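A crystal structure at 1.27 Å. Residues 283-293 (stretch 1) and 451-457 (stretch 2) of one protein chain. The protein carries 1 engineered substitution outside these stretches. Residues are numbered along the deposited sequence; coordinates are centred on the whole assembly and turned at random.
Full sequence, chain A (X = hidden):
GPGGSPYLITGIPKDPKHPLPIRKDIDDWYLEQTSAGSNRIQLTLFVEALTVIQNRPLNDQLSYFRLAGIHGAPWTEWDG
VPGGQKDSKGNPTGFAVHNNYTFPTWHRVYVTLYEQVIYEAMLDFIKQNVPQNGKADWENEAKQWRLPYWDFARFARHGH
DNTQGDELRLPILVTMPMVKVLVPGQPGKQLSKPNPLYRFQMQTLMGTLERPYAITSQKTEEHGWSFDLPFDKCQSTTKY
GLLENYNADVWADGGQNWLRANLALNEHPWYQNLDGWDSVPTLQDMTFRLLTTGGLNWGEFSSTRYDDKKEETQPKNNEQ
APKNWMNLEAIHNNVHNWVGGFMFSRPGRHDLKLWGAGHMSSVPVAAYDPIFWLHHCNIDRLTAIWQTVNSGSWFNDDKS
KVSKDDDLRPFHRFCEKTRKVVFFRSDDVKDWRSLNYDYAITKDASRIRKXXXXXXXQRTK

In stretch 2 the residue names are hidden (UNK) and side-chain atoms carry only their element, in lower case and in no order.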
# COMPACT_ATOMS: atom_id res chain seq x y z
N LEU A 283 -8.57 8.99 20.89
CA LEU A 283 -7.59 10.02 20.57
C LEU A 283 -8.25 11.40 20.57
O LEU A 283 -7.62 12.37 21.02
CB LEU A 283 -6.89 9.71 19.25
CG LEU A 283 -5.91 10.77 18.73
CD1 LEU A 283 -4.81 11.11 19.73
CD2 LEU A 283 -5.31 10.27 17.40
N GLN A 284 -9.50 11.52 20.07
CA GLN A 284 -10.12 12.85 20.09
C GLN A 284 -10.34 13.32 21.53
O GLN A 284 -10.10 14.49 21.87
CB GLN A 284 -11.44 12.83 19.33
CG GLN A 284 -12.13 14.19 19.31
CD GLN A 284 -13.37 14.16 18.43
OE1 GLN A 284 -14.46 13.97 18.95
NE2 GLN A 284 -13.21 14.30 17.12
N ASP A 285 -10.85 12.42 22.37
CA ASP A 285 -11.11 12.86 23.75
C ASP A 285 -9.82 13.18 24.49
O ASP A 285 -9.77 14.10 25.31
CB ASP A 285 -11.93 11.79 24.49
CG ASP A 285 -12.34 12.34 25.86
OD1 ASP A 285 -12.89 13.46 25.93
OD2 ASP A 285 -12.14 11.63 26.84
N MET A 286 -8.77 12.38 24.24
CA MET A 286 -7.50 12.67 24.92
C MET A 286 -7.00 14.05 24.54
O MET A 286 -6.46 14.81 25.36
CB MET A 286 -6.45 11.61 24.58
CG MET A 286 -5.28 11.63 25.53
SD MET A 286 -5.68 10.97 27.16
CE MET A 286 -5.40 9.21 26.83
N THR A 287 -7.18 14.42 23.27
CA THR A 287 -6.77 15.73 22.77
C THR A 287 -7.63 16.81 23.38
O THR A 287 -7.15 17.89 23.81
CB THR A 287 -6.85 15.72 21.22
OG1 THR A 287 -5.95 14.72 20.73
CG2 THR A 287 -6.38 17.06 20.67
N PHE A 288 -8.94 16.60 23.46
CA PHE A 288 -9.84 17.52 24.17
C PHE A 288 -9.40 17.75 25.60
O PHE A 288 -9.34 18.89 26.06
CB PHE A 288 -11.26 16.95 24.13
CG PHE A 288 -12.28 17.85 24.80
CD1 PHE A 288 -12.71 19.03 24.22
CD2 PHE A 288 -12.77 17.50 26.04
CE1 PHE A 288 -13.63 19.86 24.86
CE2 PHE A 288 -13.71 18.30 26.65
CZ PHE A 288 -14.17 19.48 26.08
N ARG A 289 -9.07 16.67 26.32
CA ARG A 289 -8.63 16.82 27.71
C ARG A 289 -7.33 17.63 27.78
O ARG A 289 -7.14 18.43 28.69
CB ARG A 289 -8.41 15.41 28.28
CG ARG A 289 -9.73 14.66 28.52
CD ARG A 289 -9.44 13.25 29.04
NE ARG A 289 -10.69 12.50 29.16
CZ ARG A 289 -10.95 11.59 30.07
NH1 ARG A 289 -10.06 11.26 30.99
NH2 ARG A 289 -12.13 10.99 30.06
N LEU A 290 -6.42 17.44 26.82
CA LEU A 290 -5.16 18.19 26.81
C LEU A 290 -5.42 19.67 26.75
O LEU A 290 -4.75 20.47 27.41
CB LEU A 290 -4.31 17.78 25.60
CG LEU A 290 -2.98 18.56 25.49
CD1 LEU A 290 -2.02 18.18 26.60
CD2 LEU A 290 -2.36 18.32 24.12
N LEU A 291 -6.39 20.06 25.92
CA LEU A 291 -6.64 21.47 25.66
C LEU A 291 -7.54 22.13 26.69
O LEU A 291 -7.59 23.37 26.72
CB LEU A 291 -7.27 21.62 24.26
CG LEU A 291 -6.41 21.12 23.10
CD1 LEU A 291 -7.16 21.25 21.79
CD2 LEU A 291 -5.06 21.85 23.03
N THR A 292 -8.24 21.34 27.51
CA THR A 292 -9.25 21.93 28.39
C THR A 292 -9.01 21.64 29.86
O THR A 292 -9.73 22.22 30.69
CB THR A 292 -10.66 21.43 28.03
OG1 THR A 292 -10.71 20.00 28.15
CG2 THR A 292 -11.02 21.82 26.60
N THR A 293 -8.07 20.79 30.23
CA THR A 293 -7.82 20.51 31.65
C THR A 293 -7.19 21.72 32.30
O THR A 293 -6.13 22.18 31.89
CB THR A 293 -6.93 19.27 31.82
OG1 THR A 293 -7.61 18.09 31.35
CG2 THR A 293 -6.59 19.02 33.29
N UNK A 451 -14.63 26.65 19.77
CA UNK A 451 -14.12 25.87 18.66
C UNK A 451 -13.49 24.57 19.15
O UNK A 451 -13.66 23.53 18.52
c UNK A 451 -13.13 26.71 17.85
c UNK A 451 -12.68 26.01 16.58
o UNK A 451 -11.39 26.29 14.62
c UNK A 451 -11.98 26.89 15.56
o UNK A 451 -12.05 28.14 15.65
N UNK A 452 -12.76 24.60 20.26
CA UNK A 452 -12.20 23.34 20.80
C UNK A 452 -13.31 22.34 21.08
O UNK A 452 -13.19 21.12 20.79
c UNK A 452 -9.54 25.07 23.06
c UNK A 452 -11.11 22.34 22.87
c UNK A 452 -10.16 24.45 21.83
c UNK A 452 -11.42 23.62 22.10
N UNK A 453 -14.40 22.82 21.69
CA UNK A 453 -15.55 21.96 21.98
C UNK A 453 -16.21 21.47 20.71
O UNK A 453 -16.55 20.29 20.57
o UNK A 453 -17.70 21.99 23.17
c UNK A 453 -16.53 22.73 22.86
N UNK A 454 -16.38 22.35 19.73
CA UNK A 454 -16.98 21.93 18.47
C UNK A 454 -16.19 20.82 17.78
O UNK A 454 -16.75 19.88 17.23
c UNK A 454 -17.10 23.12 17.53
o UNK A 454 -18.99 23.79 18.80
c UNK A 454 -18.20 24.10 17.89
o UNK A 454 -18.24 25.17 17.25
N UNK A 455 -14.88 20.97 17.75
CA UNK A 455 -14.03 20.01 17.04
C UNK A 455 -13.77 18.74 17.83
O UNK A 455 -13.74 17.65 17.24
c UNK A 455 -12.68 20.67 16.70
c UNK A 455 -11.35 22.50 15.60
c UNK A 455 -12.69 21.79 15.66
c UNK A 455 -12.99 21.20 14.27
N UNK A 456 -13.54 18.85 19.14
CA UNK A 456 -12.98 17.70 19.87
C UNK A 456 -13.84 17.30 21.05
O UNK A 456 -13.49 16.35 21.77
c UNK A 456 -10.15 19.88 19.42
c UNK A 456 -9.14 19.74 17.26
c UNK A 456 -9.38 20.44 18.42
c UNK A 456 -11.55 17.99 20.37
c UNK A 456 -10.69 18.60 19.29
c UNK A 456 -9.66 18.45 17.10
o UNK A 456 -8.39 20.34 16.28
c UNK A 456 -10.44 17.91 18.11
N UNK A 457 -14.95 17.97 21.32
CA UNK A 457 -15.73 17.66 22.52
C UNK A 457 -16.85 16.68 22.22
O UNK A 457 -17.17 16.41 21.06
O HOH W 1 -14.28 14.56 23.67

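Position 451 opens the second stretch within a helix that began earlier in the chain. Its side chain holds three carbons in a row, the third carrying two oxygens, and it is out of reach of stretch 1. An unbranched chain of that length ending in a carboxylate is Glu 451.

Position 452 has four side-chain carbons and no heteroatom, forked at the first, with one arm two carbons long. CA-to-CB points toward stretch 1, and a one-carbon arm lies among three side chains of the first helix. Branching at CB with unequal arms identifies Ile 452. Its CG2 is 3.9 Å from Phe 288 CD1, 4.1 Å from Leu 291 CB and 3.8 Å from Thr 292 CG2, so a single methyl group meets successive parts of the opposing helix.

At position 453 one carbon bears one oxygen. The backbone comes closest here, with CA 4.0 Å from Phe 288 CE1, while CA-to-CB points sideways at the exposed border of the contact. This is Ser 453, with chi1 in the t rotamer.

Position 454 carries two carbons, the second with two oxygens, and its side chain is out of reach of stretch 1. One carbon shorter than the acid at 451, it is Asp 454, exposed on a part of the helix that takes no part in the packing.

Position 455 again has four carbons, but now the fork is at the second. CA-to-CB points sideways and the end of the side chain leads away, so the backbone makes the approach: the O of 455 is 3.4 Å from Gln 284 NE2, at too poor an angle for a hydrogen bond. That amide nitrogen is satisfied elsewhere in the structure. The later fork distinguishes this residue, Leu 455, from Ile 452.

Position 456 shows one carbon, then a six-carbon ring bearing one oxygen. Its CB packs 3.9 Å from Phe 288 CB, Gln 284 CG sits at the ring edge, and a ring carbon lies near Leu 291 CD1. The ring with its single oxygen is that of Tyr 456, whose CD2 is the atom 4.1 Å from Leu 291 CD1. It has the largest area covered by the first stretch. The hydroxyl is hydrogen-bonded elsewhere in the structure.

Position 457 has no side-chain atoms. Its CA lies over one face of the Phe 288 ring, 4.0 Å from the centroid and 22° off the normal, a CH-pi contact. The residue is Gly 457. An ideal CB here would clash with Ser 453 O at 2.9 Å and sit tightly, 3.3 Å, from Phe 288 CE1.

The two helices run nearly antiparallel, at 168°, with their axes 9.9 Å apart at closest approach. No direct hydrogen bond joins them; the packing is mainly apolar, with Phe 288 touching Ile 452, Ser 453, Tyr 456 and Gly 457. The polar link is indirect: water 1 donates to Asp 285 OD1 at 2.9 Å and to Tyr 456 O at 2.7 Å. Asp 285 OD2 meanwhile forms a salt bridge with Arg 289 NE at 2.9 Å, leaving the carboxylate bound through both oxygens.

Stretch 2, residues 451-457: EISDLYG
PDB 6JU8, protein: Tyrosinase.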